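Local coordinates for Z5138 gene product (Escherichia coli, PDB 1XOU), which probably serves as a type III secretion chaperone for EspA and EspB, gripping a partner protein with a set of helices, at residues S5-R8 with N9-L13; E30-V33 with V34-V38; N39-S42 with E43-K46; A51-K54 with L55-I59; Y71-A74 with L75-E79. The protein carries 1 engineered substitution. One frame throughout, in Å; residues are numbered along the deposited sequence.

How the contacts relate
All five contacts are single-turn packings within helices, and they follow one another along a chain that runs out along one long helix, turns and comes back. Contacts 1, 2 and 3 lie on helix 3-47, contact 4 on helix 49-64 and contact 5 on helix 66-83. The centres of contacts 1 and 3 are about 50 Å apart. Beyond the turn the chain doubles back: the centres of contacts 3 and 4 are only about 10 Å apart, and A45 CA meets A51 CB at 3.6 Å. Contact 2 touches contact 4 through V38 CG2 and L58 CD1, 4.0 Å apart. Contact 5 stands about 27 Å from contact 1, centre to centre. Each contact also has residues facing the partner protein.

Contact 1: residues S5-R8 with N9-L13; sequences SQTR and NKELL
E11 reaches back one helical turn, its side chain crossing that of T7, with OE2 lying 3.4 Å from the methyl carbon CG2 of T7. This is the i to i+4 pairing of an alpha-helix, here near the start of the long helix 3-47. The threonine is divided between two neighbours: its methyl stands anti to the backbone N and leans forward to E11, while OG1, beside that N (chi1 -55°), turns back and bonds to the carbonyl of I3. The glutamate contributes its chain as well as its end, since CG lies over the carbonyl oxygen of T7 before the extended chain carries the carboxylate outward.

The backbone of this turn is a regular ladder. N9 N bonds to S5 O at 2.8 Å, K10 N to Q6 O at 2.9 Å, and E11 N to T7 O at 3.0 Å. The lysine follows its own rung: K10 CD lies 3.4 Å from Q6 O, and a bend at chi3 (77°) then takes NZ off the helix, away from both segments, to a salt bridge with an acidic side chain of the partner protein. Q6, N9 and L13 also pack on that chain. R8 and E11, by contrast, belong to the exposed part of the helix. The last rung runs from L12 N to R8 O at 3.1 Å, and L12 brings its methyl CD2 to 3.7 Å from R8 O.

Contact 2: residues E30-V33 with V34-V38; sequences EFDV and VKESV
V34 lies alongside F31, the two side chains pointing the same way, in a kinked turn of helix 3-47. This is the tight side. CB of V34 comes within 3.9 Å of F31 CD2, CG1 is at the same ring carbon (4.0 Å), and CG2 covers one face of the ring. F31 also packs on Y62 of helix 49-64, and both F31 and V34 meet the partner protein. Trimming V34 to an alanine keeps CB but removes the methyls beside and over the ring, which is likely to open a gap there and give F31 more room to turn.

The charged residues form the looser, solvent side. D32, its CG anti to the backbone N (chi1 -158°), crosses K35, yet OD1 stays 4.2 Å from K35 NZ, beyond a salt bridge. Its other oxygen, OD2, lies 4.4 Å from E36 OE1, a like-charge pair on the exposed surface.

The helix kinks at D32 and V33, whose N atoms lack the usual bond to the turn before; V33 N bonds instead three residues back to E30 O at 3.0 Å, an oxygen that V34 N also reaches, weakly, at 3.4 Å. The i to i+4 pattern continues with K35 N to F31 O, and E36 N points almost straight at D32 O, 2.8 Å away (175°).

Contact 3: residues N39-S42 with E43-K46; sequences NELS and EKAK
A45 turns its methyl back toward the preceding turn, where CB lies 3.3 Å from L41 O and close to S42 O as well. Beside it, E43 rests its CB 3.5 Å from E40 O and its CG against the carbonyl of N39. Across this join the side chains therefore touch backbone oxygens more than one another; L41 CD2 and K44 CE, 4.4 Å apart, come nearest to a side-chain pair.

Backbone bonds set these positions. K44 N bonds to E40 O at 3.0 Å and nearly straight (168°), and E43 N to N39 O at 3.2 Å. Further on the pattern is mixed: the bond from A45 N to L41 O is weak, another weak one runs to S42 O, and K46 N reaches S42 O at 3.1 Å, with an N-H...O angle of 137°. Bonds of the i to i+3 kind thus join those of the i to i+4 kind in the closing turns of helix 3-47, ahead of the reversal that makes a helical hairpin with helix 49-64.

One pair of side chains spans the turn from E43 to K46. E43 bends at chi2 (-57°), which swings its carboxylate along the helix toward K46; K46 bends at chi4 to meet it, and NZ forms a salt bridge with the carboxylate, 2.9 Å from E43 OE2, the hydrogen bonds to OE2 and OE1 both being weak.

In the next shell, helix 49-64 covers one flank, with L41 packed on A51 and K54, and S42 on L55. N39, L41 and S42 also pack on the partner protein, while K44 NZ comes close to the like charge of K54 NZ.

Contact 4: residues A51-K54 with L55-I59; sequences AAEK and LNKLI
Helix 49-64, the returning arm of the hairpin, supplies a regular alpha-helical turn in which residues four apart are linked. L55 N bonds to A51 O at 2.8 Å, almost perfectly straight (178°), and N56 N bonds to A52 O at 3.0 Å. K57 N approaches E53 O differently, from above the carbonyl plane, at 3.1 Å.

Two side-chain contacts, one of them with the backbone, accompany these bonds. N56 sets CG anti to its carbonyl carbon (chi1 -55°), which folds the amide back over the carbonyl of A52; ND2 comes close to A52 O, but the angle is too poor for a hydrogen bond. E53 and K57 run side by side in the same direction, the E53 carboxylate oxygen OE1 lying 3.9 Å from the methylene carbon CE of K57. Their charges remain 4.9 Å apart, OE1 to NZ, and the ammonium instead makes a salt bridge to E60 further on. E53, N56 and K57 thus form a polar, exposed flank.

The apolar flank faces inward among the helices: L58 leans on V38 of helix 3-47, and L55, L58 and I59 pack against apolar side chains of the partner protein, so that this arm is wedged between the long helix and the second chain.

Contact 5: residues Y71-A74 with L75-E79; sequences YDSA and LSKIE
Apolar contact links Y71 and L75, whose side chains lie side by side and point the same way. The leucine approaches the ring obliquely, with L75 CG 4.4 Å from the ring carbon CZ of Y71, and the tyrosine hydroxyl is bonded to the backbone of the partner protein.

Backbone hydrogen bonds tie the two turns together. L75 N bonds to Y71 O at 3.0 Å (169°), S76 N to D72 O at 2.9 Å, and I78 N to A74 O at 3.1 Å.

Among the hydroxyls, S76 curls onto the helix. Its OG sits between the backbone N and the carbonyl carbon (chi1 56°), a torsion that brings it 2.8 Å from S73 O and 2.9 Å from D72 O; the one proton can serve either oxygen. The S73 hydroxyl, with OG anti to the backbone N (chi1 -176°), bonds to an acidic side chain of the partner protein.

Charge governs the remainder. K77 extends past S73, with CG 3.2 Å from S73 O and CE 3.5 Å from S73 OG, before NZ leaves both segments for a salt bridge and a hydrogen bond on the partner protein. A leucine in place of K77 would probably leave the partner's acidic group without this counter-charge. D72 pairs with R68 within the chain.

Together with S73 and K77, the residues Y71, A74, L75 and I78 meet the second protein; these four recur at the three- and four-residue spacing of one helix face, as in an amphipathic helix.

Contact 1: residues S5-R8 with N9-L13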
loop_
_atom_site.group_PDB
_atom_site.type_symbol
_atom_site.label_atom_id
_atom_site.label_comp_id
_atom_site.label_asym_id
_atom_site.label_seq_id
_atom_site.Cartn_x
_atom_site.Cartn_y
_atom_site.Cartn_z
ATOM N N SER B 5 -10.132 24.457 16.036
ATOM C CA SER B 5 -9.863 24.167 14.621
ATOM C C SER B 5 -8.760 23.125 14.508
ATOM O O SER B 5 -8.850 22.188 13.720
ATOM C CB SER B 5 -9.393 25.419 13.870
ATOM O OG SER B 5 -10.480 26.222 13.469
ATOM N N GLN B 6 -7.706 23.322 15.292
ATOM C CA GLN B 6 -6.584 22.413 15.294
ATOM C C GLN B 6 -7.041 21.008 15.637
ATOM O O GLN B 6 -6.670 20.049 14.962
ATOM C CB GLN B 6 -5.523 22.880 16.287
ATOM C CG GLN B 6 -4.561 23.911 15.725
ATOM C CD GLN B 6 -3.400 24.195 16.662
ATOM O OE1 GLN B 6 -2.360 24.700 16.234
ATOM N NE2 GLN B 6 -3.571 23.877 17.950
ATOM N N THR B 7 -7.849 20.881 16.683
ATOM C CA THR B 7 -8.346 19.572 17.076
ATOM C C THR B 7 -9.193 18.962 15.962
ATOM O O THR B 7 -9.081 17.774 15.662
ATOM C CB THR B 7 -9.196 19.658 18.335
ATOM O OG1 THR B 7 -8.442 20.304 19.367
ATOM C CG2 THR B 7 -9.589 18.263 18.798
ATOM N N ARG B 8 -10.048 19.770 15.351
ATOM C CA ARG B 8 -10.878 19.265 14.272
ATOM C C ARG B 8 -9.998 18.770 13.125
ATOM O O ARG B 8 -10.269 17.735 12.531
ATOM C CB ARG B 8 -11.844 20.348 13.774
ATOM C CG ARG B 8 -12.724 19.866 12.639
ATOM C CD ARG B 8 -14.100 20.502 12.641
ATOM N NE ARG B 8 -14.999 19.793 11.726
ATOM C CZ ARG B 8 -16.281 20.102 11.524
ATOM N NH1 ARG B 8 -17.004 19.385 10.667
ATOM N NH2 ARG B 8 -16.840 21.122 12.174
ATOM N N ASN B 9 -8.934 19.500 12.820
ATOM C CA ASN B 9 -8.042 19.089 11.745
ATOM C C ASN B 9 -7.272 17.817 12.070
ATOM O O ASN B 9 -7.066 16.983 11.198
ATOM C CB ASN B 9 -7.061 20.206 11.406
ATOM C CG ASN B 9 -7.650 21.228 10.457
ATOM O OD1 ASN B 9 -7.165 22.356 10.373
ATOM N ND2 ASN B 9 -8.690 20.836 9.723
ATOM N N LYS B 10 -6.842 17.659 13.315
ATOM C CA LYS B 10 -6.108 16.464 13.684
ATOM C C LYS B 10 -7.010 15.243 13.608
ATOM O O LYS B 10 -6.564 14.164 13.229
ATOM C CB LYS B 10 -5.505 16.631 15.080
ATOM C CG LYS B 10 -4.313 17.587 15.069
ATOM C CD LYS B 10 -4.066 18.317 16.394
ATOM C CE LYS B 10 -3.405 17.440 17.446
ATOM N NZ LYS B 10 -2.929 18.270 18.597
ATOM N N GLU B 11 -8.284 15.420 13.945
ATOM C CA GLU B 11 -9.254 14.326 13.894
ATOM C C GLU B 11 -9.516 13.912 12.448
ATOM O O GLU B 11 -9.624 12.729 12.142
ATOM C CB GLU B 11 -10.572 14.748 14.535
ATOM C CG GLU B 11 -10.501 15.020 16.022
ATOM C CD GLU B 11 -11.867 15.359 16.595
ATOM O OE1 GLU B 11 -12.793 14.532 16.429
ATOM O OE2 GLU B 11 -12.021 16.447 17.205
ATOM N N LEU B 12 -9.639 14.900 11.571
ATOM C CA LEU B 12 -9.867 14.670 10.149
ATOM C C LEU B 12 -8.732 13.810 9.601
ATOM O O LEU B 12 -8.958 12.723 9.067
ATOM C CB LEU B 12 -9.881 16.016 9.423
ATOM C CG LEU B 12 -11.190 16.606 8.893
ATOM C CD1 LEU B 12 -11.432 16.075 7.482
ATOM C CD2 LEU B 12 -12.349 16.284 9.835
ATOM N N LEU B 13 -7.510 14.328 9.738
ATOM C CA LEU B 13 -6.300 13.651 9.292
ATOM C C LEU B 13 -6.258 12.231 9.833
ATOM O O LEU B 13 -6.135 11.269 9.078
ATOM C CB LEU B 13 -5.062 14.425 9.762
ATOM C CG LEU B 13 -4.380 15.409 8.793
ATOM C CD1 LEU B 13 -5.226 15.649 7.562
ATOM C CD2 LEU B 13 -4.105 16.716 9.511
#

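Contact 2: residues E30-V33 with V34-V38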
loop_
_atom_site.group_PDB
_atom_site.type_symbol
_atom_site.label_atom_id
_atom_site.label_comp_id
_atom_site.label_asym_id
_atom_site.label_seq_id
_atom_site.Cartn_x
_atom_site.Cartn_y
_atom_site.Cartn_z
ATOM N N GLU B 30 -7.529 -8.579 -1.109
ATOM C CA GLU B 30 -8.014 -8.854 -2.462
ATOM C C GLU B 30 -6.946 -9.524 -3.315
ATOM O O GLU B 30 -7.265 -10.132 -4.345
ATOM C CB GLU B 30 -8.449 -7.570 -3.173
ATOM C CG GLU B 30 -9.487 -6.760 -2.437
ATOM C CD GLU B 30 -9.992 -5.562 -3.239
ATOM O OE1 GLU B 30 -9.172 -4.807 -3.820
ATOM O OE2 GLU B 30 -11.226 -5.371 -3.273
ATOM N N PHE B 31 -5.683 -9.408 -2.903
ATOM C CA PHE B 31 -4.601 -10.016 -3.672
ATOM C C PHE B 31 -4.624 -11.539 -3.642
ATOM O O PHE B 31 -3.883 -12.181 -4.381
ATOM C CB PHE B 31 -3.226 -9.499 -3.220
ATOM C CG PHE B 31 -2.624 -8.489 -4.163
ATOM C CD1 PHE B 31 -2.878 -7.128 -4.008
ATOM C CD2 PHE B 31 -1.840 -8.908 -5.242
ATOM C CE1 PHE B 31 -2.364 -6.190 -4.912
ATOM C CE2 PHE B 31 -1.322 -7.980 -6.153
ATOM C CZ PHE B 31 -1.588 -6.612 -5.984
ATOM N N ASP B 32 -5.465 -12.128 -2.795
ATOM C CA ASP B 32 -5.544 -13.582 -2.789
ATOM C C ASP B 32 -6.352 -13.981 -4.027
ATOM O O ASP B 32 -6.147 -15.046 -4.602
ATOM C CB ASP B 32 -6.212 -14.129 -1.526
ATOM C CG ASP B 32 -5.822 -15.590 -1.260
ATOM O OD1 ASP B 32 -4.672 -15.837 -0.815
ATOM O OD2 ASP B 32 -6.650 -16.495 -1.520
ATOM N N VAL B 33 -7.272 -13.111 -4.433
ATOM C CA VAL B 33 -8.062 -13.362 -5.631
ATOM C C VAL B 33 -7.069 -13.301 -6.786
ATOM O O VAL B 33 -7.128 -14.092 -7.725
ATOM C CB VAL B 33 -9.145 -12.278 -5.836
ATOM C CG1 VAL B 33 -9.899 -12.524 -7.135
ATOM C CG2 VAL B 33 -10.101 -12.293 -4.674
ATOM N N VAL B 34 -6.147 -12.351 -6.704
ATOM C CA VAL B 34 -5.132 -12.214 -7.730
ATOM C C VAL B 34 -4.263 -13.468 -7.713
ATOM O O VAL B 34 -3.848 -13.954 -8.754
ATOM C CB VAL B 34 -4.259 -10.980 -7.487
ATOM C CG1 VAL B 34 -3.106 -10.972 -8.462
ATOM C CG2 VAL B 34 -5.091 -9.712 -7.656
ATOM N N LYS B 35 -4.003 -14.000 -6.524
ATOM C CA LYS B 35 -3.207 -15.214 -6.391
ATOM C C LYS B 35 -3.930 -16.347 -7.116
ATOM O O LYS B 35 -3.387 -16.947 -8.038
ATOM C CB LYS B 35 -3.031 -15.553 -4.915
ATOM C CG LYS B 35 -1.952 -16.590 -4.616
ATOM C CD LYS B 35 -1.534 -16.531 -3.127
ATOM C CE LYS B 35 -1.036 -15.118 -2.721
ATOM N NZ LYS B 35 -0.557 -15.017 -1.305
ATOM N N GLU B 36 -5.164 -16.622 -6.706
ATOM C CA GLU B 36 -5.969 -17.669 -7.331
ATOM C C GLU B 36 -6.039 -17.535 -8.852
ATOM O O GLU B 36 -5.890 -18.519 -9.569
ATOM C CB GLU B 36 -7.393 -17.649 -6.785
ATOM C CG GLU B 36 -7.570 -18.309 -5.432
ATOM C CD GLU B 36 -9.038 -18.387 -5.022
ATOM O OE1 GLU B 36 -9.626 -17.338 -4.646
ATOM O OE2 GLU B 36 -9.607 -19.501 -5.093
ATOM N N SER B 37 -6.275 -16.318 -9.333
ATOM C CA SER B 37 -6.385 -16.064 -10.764
ATOM C C SER B 37 -5.117 -16.458 -11.487
ATOM O O SER B 37 -5.159 -17.120 -12.524
ATOM C CB SER B 37 -6.648 -14.581 -11.025
ATOM O OG SER B 37 -7.619 -14.068 -10.135
ATOM N N VAL B 38 -3.987 -16.035 -10.928
ATOM C CA VAL B 38 -2.673 -16.302 -11.508
ATOM C C VAL B 38 -2.367 -17.800 -11.573
ATOM O O VAL B 38 -1.717 -18.258 -12.510
ATOM C CB VAL B 38 -1.563 -15.552 -10.716
ATOM C CG1 VAL B 38 -0.928 -16.470 -9.668
ATOM C CG2 VAL B 38 -0.541 -14.988 -11.681
#

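Contact 3: residues N39-S42 with E43-K46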
loop_
_atom_site.group_PDB
_atom_site.type_symbol
_atom_site.label_atom_id
_atom_site.label_comp_id
_atom_site.label_asym_id
_atom_site.label_seq_id
_atom_site.Cartn_x
_atom_site.Cartn_y
_atom_site.Cartn_z
ATOM N N ASN B 39 -2.836 -18.559 -10.588
ATOM C CA ASN B 39 -2.621 -19.997 -10.609
ATOM C C ASN B 39 -3.510 -20.621 -11.678
ATOM O O ASN B 39 -3.125 -21.598 -12.325
ATOM C CB ASN B 39 -2.940 -20.621 -9.260
ATOM C CG ASN B 39 -2.075 -20.069 -8.151
ATOM O OD1 ASN B 39 -0.836 -20.055 -8.248
ATOM N ND2 ASN B 39 -2.720 -19.603 -7.082
ATOM N N GLU B 40 -4.702 -20.063 -11.863
ATOM C CA GLU B 40 -5.604 -20.577 -12.874
ATOM C C GLU B 40 -4.955 -20.340 -14.226
ATOM O O GLU B 40 -5.002 -21.203 -15.103
ATOM C CB GLU B 40 -6.956 -19.873 -12.798
ATOM C CG GLU B 40 -7.724 -20.186 -11.515
ATOM C CD GLU B 40 -8.928 -19.271 -11.287
ATOM O OE1 GLU B 40 -9.084 -18.277 -12.036
ATOM O OE2 GLU B 40 -9.709 -19.549 -10.347
ATOM N N LEU B 41 -4.328 -19.179 -14.395
ATOM C CA LEU B 41 -3.668 -18.880 -15.660
ATOM C C LEU B 41 -2.601 -19.938 -15.945
ATOM O O LEU B 41 -2.314 -20.234 -17.096
ATOM C CB LEU B 41 -3.009 -17.504 -15.625
ATOM C CG LEU B 41 -3.175 -16.692 -16.914
ATOM C CD1 LEU B 41 -2.085 -15.631 -16.996
ATOM C CD2 LEU B 41 -3.109 -17.609 -18.114
ATOM N N SER B 42 -2.008 -20.496 -14.894
ATOM C CA SER B 42 -0.996 -21.536 -15.060
ATOM C C SER B 42 -1.652 -22.762 -15.671
ATOM O O SER B 42 -1.260 -23.219 -16.741
ATOM C CB SER B 42 -0.389 -21.925 -13.713
ATOM O OG SER B 42 0.458 -20.907 -13.236
ATOM N N GLU B 43 -2.651 -23.293 -14.975
ATOM C CA GLU B 43 -3.372 -24.463 -15.449
ATOM C C GLU B 43 -3.729 -24.312 -16.914
ATOM O O GLU B 43 -3.509 -25.228 -17.697
ATOM C CB GLU B 43 -4.640 -24.671 -14.628
ATOM C CG GLU B 43 -4.367 -24.944 -13.165
ATOM C CD GLU B 43 -3.462 -26.149 -12.961
ATOM O OE1 GLU B 43 -3.887 -27.283 -13.280
ATOM O OE2 GLU B 43 -2.321 -25.959 -12.487
ATOM N N LYS B 44 -4.263 -23.156 -17.295
ATOM C CA LYS B 44 -4.644 -22.945 -18.684
ATOM C C LYS B 44 -3.418 -22.890 -19.591
ATOM O O LYS B 44 -3.500 -23.214 -20.773
ATOM C CB LYS B 44 -5.480 -21.662 -18.838
ATOM C CG LYS B 44 -6.242 -21.584 -20.179
ATOM C CD LYS B 44 -7.222 -20.402 -20.274
ATOM C CE LYS B 44 -6.514 -19.068 -20.550
ATOM N NZ LYS B 44 -7.428 -17.879 -20.662
ATOM N N ALA B 45 -2.280 -22.489 -19.032
ATOM C CA ALA B 45 -1.039 -22.397 -19.797
ATOM C C ALA B 45 -0.552 -23.785 -20.196
ATOM O O ALA B 45 0.128 -23.939 -21.209
ATOM C CB ALA B 45 0.037 -21.679 -18.981
ATOM N N LYS B 46 -0.893 -24.789 -19.391
ATOM C CA LYS B 46 -0.505 -26.168 -19.669
ATOM C C LYS B 46 -0.787 -26.490 -21.131
ATOM O O LYS B 46 0.109 -26.858 -21.888
ATOM C CB LYS B 46 -1.312 -27.144 -18.809
ATOM C CG LYS B 46 -0.942 -27.214 -17.337
ATOM C CD LYS B 46 -1.945 -28.112 -16.605
ATOM C CE LYS B 46 -1.353 -28.832 -15.391
ATOM N NZ LYS B 46 -1.037 -27.939 -14.245
#

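Contact 4: residues A51-K54 with L55-I59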
loop_
_atom_site.group_PDB
_atom_site.type_symbol
_atom_site.label_atom_id
_atom_site.label_comp_id
_atom_site.label_asym_id
_atom_site.label_seq_id
_atom_site.Cartn_x
_atom_site.Cartn_y
_atom_site.Cartn_z
ATOM N N ALA B 51 -2.074 -18.391 -23.012
ATOM C CA ALA B 51 -1.991 -18.252 -21.568
ATOM C C ALA B 51 -0.525 -18.236 -21.137
ATOM O O ALA B 51 -0.118 -17.439 -20.296
ATOM C CB ALA B 51 -2.732 -19.416 -20.891
ATOM N N ALA B 52 0.262 -19.127 -21.724
ATOM C CA ALA B 52 1.676 -19.227 -21.403
ATOM C C ALA B 52 2.386 -17.902 -21.657
ATOM O O ALA B 52 3.198 -17.463 -20.846
ATOM C CB ALA B 52 2.314 -20.338 -22.227
ATOM N N GLU B 53 2.078 -17.268 -22.783
ATOM C CA GLU B 53 2.689 -15.995 -23.132
ATOM C C GLU B 53 2.262 -14.897 -22.149
ATOM O O GLU B 53 3.044 -13.999 -21.831
ATOM C CB GLU B 53 2.298 -15.612 -24.555
ATOM C CG GLU B 53 2.936 -14.326 -25.051
ATOM C CD GLU B 53 4.457 -14.424 -25.174
ATOM O OE1 GLU B 53 5.091 -13.399 -25.540
ATOM O OE2 GLU B 53 5.010 -15.521 -24.906
ATOM N N LYS B 54 1.018 -14.968 -21.679
ATOM C CA LYS B 54 0.504 -14.002 -20.716
ATOM C C LYS B 54 1.269 -14.177 -19.415
ATOM O O LYS B 54 1.836 -13.228 -18.880
ATOM C CB LYS B 54 -1.002 -14.219 -20.470
ATOM C CG LYS B 54 -1.911 -13.597 -21.541
ATOM C CD LYS B 54 -3.413 -13.747 -21.228
ATOM C CE LYS B 54 -3.870 -15.213 -21.299
ATOM N NZ LYS B 54 -5.343 -15.446 -21.054
ATOM N N LEU B 55 1.289 -15.404 -18.916
ATOM C CA LEU B 55 1.985 -15.717 -17.680
ATOM C C LEU B 55 3.426 -15.211 -17.685
ATOM O O LEU B 55 3.839 -14.504 -16.763
ATOM C CB LEU B 55 1.988 -17.229 -17.443
ATOM C CG LEU B 55 1.596 -17.704 -16.040
ATOM C CD1 LEU B 55 1.897 -19.194 -15.904
ATOM C CD2 LEU B 55 2.351 -16.903 -14.990
ATOM N N ASN B 56 4.188 -15.563 -18.719
ATOM C CA ASN B 56 5.586 -15.145 -18.811
ATOM C C ASN B 56 5.738 -13.633 -18.813
ATOM O O ASN B 56 6.691 -13.093 -18.248
ATOM C CB ASN B 56 6.249 -15.721 -20.060
ATOM C CG ASN B 56 6.134 -17.228 -20.142
ATOM O OD1 ASN B 56 6.182 -17.928 -19.132
ATOM N ND2 ASN B 56 5.993 -17.739 -21.359
ATOM N N LYS B 57 4.806 -12.950 -19.467
ATOM C CA LYS B 57 4.830 -11.492 -19.501
ATOM C C LYS B 57 4.617 -10.993 -18.071
ATOM O O LYS B 57 5.283 -10.058 -17.623
ATOM C CB LYS B 57 3.734 -10.947 -20.439
ATOM C CG LYS B 57 4.165 -10.885 -21.900
ATOM C CD LYS B 57 5.489 -10.119 -21.984
ATOM C CE LYS B 57 6.267 -10.396 -23.274
ATOM N NZ LYS B 57 7.702 -9.941 -23.150
ATOM N N LEU B 58 3.690 -11.636 -17.363
ATOM C CA LEU B 58 3.390 -11.290 -15.977
ATOM C C LEU B 58 4.611 -11.516 -15.103
ATOM O O LEU B 58 5.008 -10.648 -14.321
ATOM C CB LEU B 58 2.251 -12.152 -15.449
ATOM C CG LEU B 58 0.903 -11.451 -15.291
ATOM C CD1 LEU B 58 -0.117 -12.450 -14.768
ATOM C CD2 LEU B 58 1.041 -10.280 -14.338
ATOM N N ILE B 59 5.201 -12.698 -15.235
ATOM C CA ILE B 59 6.386 -13.042 -14.464
ATOM C C ILE B 59 7.497 -12.009 -14.666
ATOM O O ILE B 59 8.074 -11.524 -13.700
ATOM C CB ILE B 59 6.885 -14.446 -14.848
ATOM C CG1 ILE B 59 5.797 -15.471 -14.516
ATOM C CG2 ILE B 59 8.180 -14.764 -14.112
ATOM C CD1 ILE B 59 6.032 -16.844 -15.088
#

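Contact 5: residues Y71-A74 with L75-E79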
loop_
_atom_site.group_PDB
_atom_site.type_symbol
_atom_site.label_atom_id
_atom_site.label_comp_id
_atom_site.label_asym_id
_atom_site.label_seq_id
_atom_site.Cartn_x
_atom_site.Cartn_y
_atom_site.Cartn_z
ATOM N N TYR B 71 5.285 -2.014 -7.183
ATOM C CA TYR B 71 5.426 -2.675 -5.892
ATOM C C TYR B 71 6.531 -2.042 -5.029
ATOM O O TYR B 71 6.309 -1.706 -3.868
ATOM C CB TYR B 71 5.717 -4.164 -6.107
ATOM C CG TYR B 71 6.068 -4.873 -4.831
ATOM C CD1 TYR B 71 5.072 -5.315 -3.964
ATOM C CD2 TYR B 71 7.404 -5.009 -4.429
ATOM C CE1 TYR B 71 5.391 -5.869 -2.726
ATOM C CE2 TYR B 71 7.736 -5.563 -3.192
ATOM C CZ TYR B 71 6.723 -5.985 -2.348
ATOM O OH TYR B 71 7.032 -6.495 -1.116
ATOM N N ASP B 72 7.726 -1.885 -5.593
ATOM C CA ASP B 72 8.830 -1.283 -4.847
ATOM C C ASP B 72 8.493 0.137 -4.433
ATOM O O ASP B 72 8.906 0.603 -3.372
ATOM C CB ASP B 72 10.108 -1.243 -5.680
ATOM C CG ASP B 72 10.678 -2.620 -5.957
ATOM O OD1 ASP B 72 10.649 -3.502 -5.059
ATOM O OD2 ASP B 72 11.184 -2.806 -7.083
ATOM N N SER B 73 7.761 0.831 -5.294
ATOM C CA SER B 73 7.377 2.197 -5.023
ATOM C C SER B 73 6.533 2.263 -3.751
ATOM O O SER B 73 6.868 2.978 -2.807
ATOM C CB SER B 73 6.590 2.743 -6.208
ATOM O OG SER B 73 6.287 4.108 -6.015
ATOM N N ALA B 74 5.442 1.503 -3.728
ATOM C CA ALA B 74 4.554 1.468 -2.570
ATOM C C ALA B 74 5.295 1.043 -1.307
ATOM O O ALA B 74 5.151 1.666 -0.256
ATOM C CB ALA B 74 3.390 0.513 -2.829
ATOM N N LEU B 75 6.092 -0.017 -1.415
ATOM C CA LEU B 75 6.836 -0.537 -0.272
ATOM C C LEU B 75 7.809 0.473 0.323
ATOM O O LEU B 75 7.918 0.578 1.536
ATOM C CB LEU B 75 7.589 -1.808 -0.676
ATOM C CG LEU B 75 8.123 -2.801 0.370
ATOM C CD1 LEU B 75 9.625 -2.821 0.298
ATOM C CD2 LEU B 75 7.633 -2.459 1.771
ATOM N N SER B 76 8.498 1.231 -0.525
ATOM C CA SER B 76 9.466 2.213 -0.037
ATOM C C SER B 76 8.794 3.417 0.597
ATOM O O SER B 76 9.372 4.079 1.455
ATOM C CB SER B 76 10.370 2.672 -1.171
ATOM O OG SER B 76 9.584 3.184 -2.222
ATOM N N LYS B 77 7.575 3.707 0.162
ATOM C CA LYS B 77 6.829 4.819 0.727
ATOM C C LYS B 77 6.431 4.444 2.149
ATOM O O LYS B 77 6.470 5.286 3.059
ATOM C CB LYS B 77 5.591 5.099 -0.118
ATOM C CG LYS B 77 5.957 5.704 -1.444
ATOM C CD LYS B 77 4.768 5.943 -2.338
ATOM C CE LYS B 77 5.230 6.525 -3.669
ATOM N NZ LYS B 77 4.155 6.404 -4.689
ATOM N N ILE B 78 6.059 3.176 2.337
ATOM C CA ILE B 78 5.676 2.711 3.655
ATOM C C ILE B 78 6.913 2.671 4.531
ATOM O O ILE B 78 6.852 2.985 5.721
ATOM C CB ILE B 78 5.037 1.292 3.631
ATOM C CG1 ILE B 78 3.721 1.322 2.851
ATOM C CG2 ILE B 78 4.744 0.818 5.071
ATOM C CD1 ILE B 78 2.689 2.303 3.426
ATOM N N GLU B 79 8.043 2.287 3.954
ATOM C CA GLU B 79 9.248 2.225 4.745
ATOM C C GLU B 79 9.675 3.625 5.123
ATOM O O GLU B 79 10.241 3.835 6.190
ATOM C CB GLU B 79 10.340 1.498 3.985
ATOM C CG GLU B 79 9.949 0.077 3.659
ATOM C CD GLU B 79 11.054 -0.716 2.981
ATOM O OE1 GLU B 79 11.568 -0.258 1.928
ATOM O OE2 GLU B 79 11.399 -1.807 3.502
#